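Side-chain contacts in periplasmic solute binding protein (Pectobacterium atrosepticum, PDB 4RY1), which probably binds a sugar in the periplasm and hands it to an ABC transporter for import: residues I195-S198 / R199-R203; P326-P329 / K330-K333; Q150-G153 / D154-P158. All coordinates share one frame; numbering follows the deposited sequence.

Contact 1 (I195-S198 / R199-R203)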
loop_
_atom_site.group_PDB
_atom_site.type_symbol
_atom_site.label_atom_id
_atom_site.label_comp_id
_atom_site.label_asym_id
_atom_site.label_seq_id
_atom_site.Cartn_x
_atom_site.Cartn_y
_atom_site.Cartn_z
ATOM N N ILE A 195 0.284 20.795 -5.424
ATOM C CA ILE A 195 -0.326 19.915 -6.402
ATOM C C ILE A 195 0.237 20.294 -7.794
ATOM O O ILE A 195 0.326 21.473 -8.150
ATOM C CB ILE A 195 -1.872 20.024 -6.358
ATOM C CG1 ILE A 195 -2.440 19.466 -5.044
ATOM C CG2 ILE A 195 -2.514 19.329 -7.553
ATOM C CD1 ILE A 195 -2.290 17.966 -4.865
ATOM N N ALA A 196 0.657 19.285 -8.544
ATOM C CA ALA A 196 1.224 19.463 -9.888
ATOM C C ALA A 196 0.154 19.622 -10.979
ATOM O O ALA A 196 0.396 20.215 -12.041
ATOM C CB ALA A 196 2.139 18.303 -10.237
ATOM N N TYR A 197 -1.015 19.046 -10.729
ATOM C CA TYR A 197 -2.154 19.194 -11.646
ATOM C C TYR A 197 -2.599 20.655 -11.701
ATOM O O TYR A 197 -2.641 21.350 -10.691
ATOM C CB TYR A 197 -3.347 18.312 -11.231
ATOM C CG TYR A 197 -3.129 16.814 -11.206
ATOM C CD1 TYR A 197 -2.079 16.202 -11.864
ATOM C CD2 TYR A 197 -4.014 16.002 -10.519
ATOM C CE1 TYR A 197 -1.897 14.822 -11.818
ATOM C CE2 TYR A 197 -3.843 14.633 -10.465
ATOM C CZ TYR A 197 -2.790 14.041 -11.113
ATOM O OH TYR A 197 -2.650 12.682 -11.029
ATOM N N SER A 198 -2.903 21.114 -12.907
ATOM C CA SER A 198 -3.577 22.394 -13.088
ATOM C C SER A 198 -4.988 22.363 -12.493
ATOM O O SER A 198 -5.531 21.295 -12.174
ATOM C CB SER A 198 -3.698 22.702 -14.579
ATOM O OG SER A 198 -4.562 21.760 -15.210
ATOM N N ARG A 199 -5.595 23.535 -12.377
ATOM C CA ARG A 199 -6.980 23.620 -11.922
ATOM C C ARG A 199 -7.859 22.690 -12.768
ATOM O O ARG A 199 -8.700 21.961 -12.244
ATOM C CB ARG A 199 -7.504 25.048 -12.016
ATOM C CG ARG A 199 -9.004 25.156 -11.761
ATOM C CD ARG A 199 -9.597 26.372 -12.448
ATOM N NE ARG A 199 -9.778 26.169 -13.883
ATOM C CZ ARG A 199 -10.293 27.086 -14.696
ATOM N NH1 ARG A 199 -10.426 26.835 -15.991
ATOM N NH2 ARG A 199 -10.682 28.260 -14.209
ATOM N N ASP A 200 -7.668 22.725 -14.084
ATOM C CA ASP A 200 -8.417 21.858 -15.014
ATOM C C ASP A 200 -8.178 20.361 -14.812
ATOM O O ASP A 200 -9.098 19.542 -14.899
ATOM C CB ASP A 200 -8.120 22.246 -16.465
ATOM C CG ASP A 200 -8.916 23.461 -16.918
ATOM O OD1 ASP A 200 -9.669 24.034 -16.091
ATOM O OD2 ASP A 200 -8.775 23.852 -18.097
ATOM N N GLN A 201 -6.942 20.004 -14.528
ATOM C CA GLN A 201 -6.600 18.601 -14.267
ATOM C C GLN A 201 -7.185 18.045 -12.956
ATOM O O GLN A 201 -7.601 16.890 -12.900
ATOM C CB GLN A 201 -5.093 18.426 -14.324
ATOM C CG GLN A 201 -4.595 18.506 -15.754
ATOM C CD GLN A 201 -3.083 18.536 -15.861
ATOM O OE1 GLN A 201 -2.399 19.175 -15.050
ATOM N NE2 GLN A 201 -2.559 17.872 -16.881
ATOM N N VAL A 202 -7.233 18.876 -11.932
ATOM C CA VAL A 202 -7.902 18.515 -10.664
ATOM C C VAL A 202 -9.400 18.301 -10.931
ATOM O O VAL A 202 -10.002 17.361 -10.430
ATOM C CB VAL A 202 -7.669 19.541 -9.554
ATOM C CG1 VAL A 202 -8.418 19.142 -8.305
ATOM C CG2 VAL A 202 -6.170 19.642 -9.257
ATOM N N ARG A 203 -10.009 19.162 -11.736
ATOM C CA ARG A 203 -11.401 18.898 -12.172
ATOM C C ARG A 203 -11.619 17.573 -12.893
ATOM O O ARG A 203 -12.614 16.883 -12.675
ATOM C CB ARG A 203 -11.890 20.004 -13.074
ATOM C CG ARG A 203 -12.211 21.232 -12.289
ATOM C CD ARG A 203 -12.405 22.414 -13.215
ATOM N NE ARG A 203 -12.634 23.622 -12.438
ATOM C CZ ARG A 203 -13.072 24.765 -12.952
ATOM N NH1 ARG A 203 -13.320 24.871 -14.253
ATOM N NH2 ARG A 203 -13.257 25.813 -12.161
HETATM O O HOH W 1 -0.200 20.622 -15.146
#

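Contact 2 (P326-P329 / K330-K333)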
loop_
_atom_site.group_PDB
_atom_site.type_symbol
_atom_site.label_atom_id
_atom_site.label_comp_id
_atom_site.label_asym_id
_atom_site.label_seq_id
_atom_site.Cartn_x
_atom_site.Cartn_y
_atom_site.Cartn_z
ATOM N N PRO A 326 9.384 -11.185 -0.615
ATOM C CA PRO A 326 10.613 -10.614 -0.025
ATOM C C PRO A 326 11.404 -9.738 -0.969
ATOM O O PRO A 326 11.601 -10.091 -2.140
ATOM C CB PRO A 326 11.415 -11.846 0.324
ATOM C CG PRO A 326 10.367 -12.841 0.689
ATOM C CD PRO A 326 9.231 -12.603 -0.243
ATOM N N ALA A 327 11.873 -8.614 -0.437
ATOM C CA ALA A 327 12.705 -7.695 -1.194
ATOM C C ALA A 327 14.025 -8.336 -1.635
ATOM O O ALA A 327 14.546 -8.042 -2.709
ATOM C CB ALA A 327 12.979 -6.446 -0.359
ATOM N N ASN A 328 14.580 -9.200 -0.794
ATOM C CA ASN A 328 15.837 -9.895 -1.116
ATOM C C ASN A 328 15.538 -11.006 -2.129
ATOM O O ASN A 328 14.796 -11.928 -1.801
ATOM C CB ASN A 328 16.418 -10.518 0.148
ATOM C CG ASN A 328 17.786 -11.141 -0.092
ATOM O OD1 ASN A 328 18.134 -11.462 -1.232
ATOM N ND2 ASN A 328 18.596 -11.240 0.955
ATOM N N PRO A 329 16.104 -10.940 -3.359
ATOM C CA PRO A 329 15.774 -11.984 -4.332
ATOM C C PRO A 329 16.170 -13.391 -3.871
ATOM O O PRO A 329 15.534 -14.344 -4.285
ATOM C CB PRO A 329 16.552 -11.581 -5.601
ATOM C CG PRO A 329 17.578 -10.618 -5.151
ATOM C CD PRO A 329 17.065 -9.960 -3.900
ATOM N N LYS A 330 17.197 -13.524 -3.040
ATOM C CA LYS A 330 17.595 -14.852 -2.537
ATOM C C LYS A 330 16.515 -15.423 -1.632
ATOM O O LYS A 330 16.300 -16.631 -1.577
ATOM C CB LYS A 330 18.924 -14.791 -1.790
ATOM C CG LYS A 330 20.063 -14.353 -2.683
ATOM C CD LYS A 330 21.344 -14.286 -1.884
ATOM C CE LYS A 330 22.544 -14.147 -2.799
ATOM N NZ LYS A 330 23.756 -13.908 -1.971
ATOM N N ALA A 331 15.844 -14.540 -0.901
ATOM C CA ALA A 331 14.739 -14.944 -0.040
ATOM C C ALA A 331 13.557 -15.401 -0.882
ATOM O O ALA A 331 12.953 -16.458 -0.588
ATOM C CB ALA A 331 14.348 -13.821 0.910
ATOM N N GLN A 332 13.262 -14.673 -1.960
ATOM C CA GLN A 332 12.219 -15.141 -2.875
ATOM C C GLN A 332 12.576 -16.503 -3.443
ATOM O O GLN A 332 11.700 -17.351 -3.537
ATOM C CB GLN A 332 11.963 -14.205 -4.051
ATOM C CG GLN A 332 11.197 -12.976 -3.665
ATOM C CD GLN A 332 10.812 -12.126 -4.863
ATOM O OE1 GLN A 332 10.436 -12.630 -5.928
ATOM N NE2 GLN A 332 10.853 -10.828 -4.675
ATOM N N LYS A 333 13.835 -16.691 -3.850
ATOM C CA LYS A 333 14.223 -17.961 -4.482
ATOM C C LYS A 333 13.998 -19.096 -3.499
ATOM O O LYS A 333 13.480 -20.162 -3.877
ATOM C CB LYS A 333 15.675 -17.912 -4.976
ATOM C CG LYS A 333 16.224 -19.236 -5.483
ATOM C CD LYS A 333 15.701 -19.773 -6.799
ATOM C CE LYS A 333 16.688 -20.791 -7.420
ATOM N NZ LYS A 333 17.294 -21.826 -6.516
#

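Contact 3 (Q150-G153 / D154-P158)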
loop_
_atom_site.group_PDB
_atom_site.type_symbol
_atom_site.label_atom_id
_atom_site.label_comp_id
_atom_site.label_asym_id
_atom_site.label_seq_id
_atom_site.Cartn_x
_atom_site.Cartn_y
_atom_site.Cartn_z
ATOM N N GLN A 150 -27.463 -4.049 -14.789
ATOM C CA GLN A 150 -28.613 -4.587 -15.527
ATOM C C GLN A 150 -28.712 -6.102 -15.354
ATOM O O GLN A 150 -29.798 -6.666 -15.148
ATOM C CB GLN A 150 -28.528 -4.232 -17.016
ATOM C CG GLN A 150 -29.654 -4.829 -17.872
ATOM C CD GLN A 150 -31.046 -4.366 -17.466
ATOM O OE1 GLN A 150 -31.235 -3.240 -17.002
ATOM N NE2 GLN A 150 -32.033 -5.234 -17.660
ATOM N N LYS A 151 -27.573 -6.764 -15.444
ATOM C CA LYS A 151 -27.543 -8.220 -15.487
ATOM C C LYS A 151 -27.644 -8.878 -14.109
ATOM O O LYS A 151 -28.330 -9.892 -13.934
ATOM C CB LYS A 151 -26.300 -8.715 -16.227
ATOM C CG LYS A 151 -26.264 -10.224 -16.353
ATOM C CD LYS A 151 -25.970 -10.687 -17.764
ATOM C CE LYS A 151 -26.204 -12.182 -17.885
ATOM N NZ LYS A 151 -25.338 -12.797 -18.924
ATOM N N LEU A 152 -26.965 -8.299 -13.129
ATOM C CA LEU A 152 -26.871 -8.922 -11.814
ATOM C C LEU A 152 -27.698 -8.195 -10.766
ATOM O O LEU A 152 -28.125 -8.793 -9.771
ATOM C CB LEU A 152 -25.406 -8.990 -11.378
ATOM C CG LEU A 152 -24.512 -9.907 -12.216
ATOM C CD1 LEU A 152 -23.165 -10.046 -11.522
ATOM C CD2 LEU A 152 -25.130 -11.281 -12.446
ATOM N N GLY A 153 -27.891 -6.906 -10.984
ATOM C CA GLY A 153 -28.669 -6.089 -10.082
ATOM C C GLY A 153 -27.858 -4.952 -9.498
ATOM O O GLY A 153 -26.636 -4.949 -9.525
ATOM N N ASP A 154 -28.578 -3.991 -8.935
ATOM C CA ASP A 154 -28.005 -2.777 -8.355
ATOM C C ASP A 154 -26.987 -3.030 -7.215
ATOM O O ASP A 154 -26.174 -2.165 -6.908
ATOM C CB ASP A 154 -29.151 -1.893 -7.865
ATOM C CG ASP A 154 -28.713 -0.497 -7.578
ATOM O OD1 ASP A 154 -27.992 0.080 -8.436
ATOM O OD2 ASP A 154 -29.104 0.024 -6.551
ATOM N N SER A 155 -27.039 -4.205 -6.586
ATOM C CA SER A 155 -26.077 -4.548 -5.510
ATOM C C SER A 155 -24.671 -4.874 -6.007
ATOM O O SER A 155 -23.729 -4.886 -5.221
ATOM C CB SER A 155 -26.567 -5.751 -4.705
ATOM O OG SER A 155 -27.656 -5.405 -3.885
ATOM N N TYR A 156 -24.558 -5.192 -7.301
ATOM C CA TYR A 156 -23.323 -5.705 -7.902
ATOM C C TYR A 156 -22.506 -4.654 -8.617
ATOM O O TYR A 156 -23.025 -3.914 -9.443
ATOM C CB TYR A 156 -23.673 -6.820 -8.886
ATOM C CG TYR A 156 -24.134 -8.059 -8.148
ATOM C CD1 TYR A 156 -25.461 -8.223 -7.757
ATOM C CD2 TYR A 156 -23.226 -9.048 -7.800
ATOM C CE1 TYR A 156 -25.869 -9.357 -7.052
ATOM C CE2 TYR A 156 -23.612 -10.169 -7.096
ATOM C CZ TYR A 156 -24.935 -10.327 -6.724
ATOM O OH TYR A 156 -25.314 -11.458 -6.031
ATOM N N TYR A 157 -21.202 -4.645 -8.325
ATOM C CA TYR A 157 -20.289 -3.638 -8.866
ATOM C C TYR A 157 -18.983 -4.287 -9.307
ATOM O O TYR A 157 -18.473 -5.172 -8.617
ATOM C CB TYR A 157 -19.934 -2.584 -7.810
ATOM C CG TYR A 157 -21.090 -1.765 -7.274
ATOM C CD1 TYR A 157 -21.908 -2.266 -6.273
ATOM C CD2 TYR A 157 -21.353 -0.494 -7.755
ATOM C CE1 TYR A 157 -22.959 -1.515 -5.759
ATOM C CE2 TYR A 157 -22.405 0.274 -7.254
ATOM C CZ TYR A 157 -23.206 -0.248 -6.258
ATOM O OH TYR A 157 -24.211 0.525 -5.752
ATOM N N PRO A 158 -18.413 -3.801 -10.416
ATOM C CA PRO A 158 -17.078 -4.239 -10.849
ATOM C C PRO A 158 -15.980 -4.115 -9.797
ATOM O O PRO A 158 -15.065 -4.950 -9.737
ATOM C CB PRO A 158 -16.778 -3.283 -12.018
ATOM C CG PRO A 158 -18.119 -3.041 -12.615
ATOM C CD PRO A 158 -19.058 -2.957 -11.451
#

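Contact 1 (I195-S198 / R199-R203)
Ser198 and Gln201 exchange hydrogen bonds in both directions where the chain enters helix 199-214. Ser198 OG accepts from Gln201 N at 3.0 Å, and in return Gln201 OE1 accepts a hydrogen bond from Ser198 N at 2.9 Å. That second bond is nearly straight (167°) and falls on an in-plane lone pair of the amide oxygen. The serine hydroxyl is placed for this by chi1 66°, which sets OG between its own backbone N and carbonyl carbon. The glutamine side chain is extended beyond CG and runs back along the first turn, with its CB packed 3.6 Å from Tyr197 CB. The tight part lies next to this exchange: Val202 CG2 rests 3.7 Å from Tyr197 CB, near the plane of that ring at its edge, and also meets Ile195 CG2. Val202 N bonds to Ser198 O and so closes the first helical turn. Met179 of helix 169-183 meets both Tyr197 and Gln201, while Leu399 and Ala402 of helix 391-409 pack on Ile195.

Two places are looser. Beside the capping residues a water bridges Ala196 O and Gln201 OE1, donating to the latter at 2.6 Å. Elsewhere on the helix start, exposed Arg199 bends at chi3 and grips Asp200 side-on, NE and NH1 both reaching OD1 from the same face of the carboxylate, NH1 at 2.9 Å. Arg203 NH1 lies 3.7 Å above the plane of the Arg199 guanidinium, and Arg203 also forms a salt bridge with Asp396, so carboxylates probably offset the paired charges.

Chemically this is a capping box: the helix-start N-H of Gln201 and the N-H of Ser198 are both satisfied by side chains, and the two donors to Gln201 OE1, Ser198 N and the water, limit how the amide can turn.

Contact 2 (P326-P329 / K330-K333)
Lys330, second residue of the helix, donates its backbone N to Asn328 OD1 at 2.9 Å. The donor stands 44° out of the carbonyl plane of the asparagine amide and not on a lone pair. With CG anti to the backbone N (chi1 -175°), the amide of Asn328 reaches forward over the first turn, while its ND2 bonds to Ser311 OG; OD1 and ND2 thus have separate partners, which fixes the amide flip.

At Ala331 the contact becomes apolar: its CB sits 3.6 Å from Pro326 CB, and its N makes only a weak bond to Asn328 O. Gln332 doubles the link. Its N bonds to the same Asn328 O at 3.1 Å, and its extended side chain reaches back to the loop, where NE2 donates to Pro326 O at 2.7 Å almost in line (169°). Lys333 N then bonds to Pro329 O at 2.9 Å, in the regular helical pattern, and its ammonium group pairs with Asp337 one turn on.

Asparagine at the N-cap, followed by proline in the first turn, is a classic way to start a helix, here helix 329-337.

Contact 3 (Q150-G153 / D154-P158)
The Tyr156 ring has Gly153 O at its edge, close to its plane, whereas Leu152 O approaches obliquely, 3.4 Å from Tyr156 CD1. Leu152 brings its aliphatic atoms to the same side of the ring plane as its carbonyl oxygen: CB lies 3.6 Å from Tyr156 CG, and CD1 stands 3.9 Å from Tyr156 CD2. The two side chains cross at about a right angle, with the leucine side chain touching the ring near CG. Both turn CG anti to the carbonyl carbon, chi1 -66° in Leu152 and -71° in Tyr156, and this brings them together across the bend.

The bend itself is a type I beta turn from Gly153 to Tyr156. Tyr156 N donates to Gly153 O at 3.1 Å along a fairly straight line (164°), although the donor sits well above the plane of that carbonyl. Gly153 is the first residue to leave helical backbone angles, and its positive phi, at backbone angles that suit a residue without a side chain beside Leu152 O, swings the chain away from the helix. The turn thereby carries Tyr156 back beside Leu152, at the end of the helix. Asp154 and Ser155, at the two middle positions of the turn, are exposed; Asp154 OD1 makes a weak hydrogen bond with His216 NE2.

The turn follows helix 138-152 at the protein surface. Helix 124-130 flanks it, Thr126 touching both Leu152 and Tyr156 and Ala130 touching Leu152. Beyond the turn, the chain becomes buried: Tyr157 stacks on His216, meets Tyr223 edge-to-face and bonds through its backbone to Glu242 and Ala244, at the start of strand 245-249, while Pro158 packs on Trp127 of helix 124-130 and back against Ala144 and Phe148 of helix 138-152.

How the contacts relate
From the N terminus the chain first reaches contact 3, where a turn follows helix 138-152 and sends the chain on toward helix 169-183. Contact 1 comes next at the exit from strand 194-195, starting helix 199-214 beside helices 169-183 and 391-409. Contact 2 is last, bringing the loop after helix 313-319 into helix 329-337. Each is local: contact 3 closes a turn, contacts 1 and 2 cap the start of a helix. The three run in series, none nested in or crossing another, and none touches another: the centres of contacts 1 and 3 are about 33 Å apart, and the centre of contact 2 lies about 40 Å from that of contact 1, across the centre of the chain.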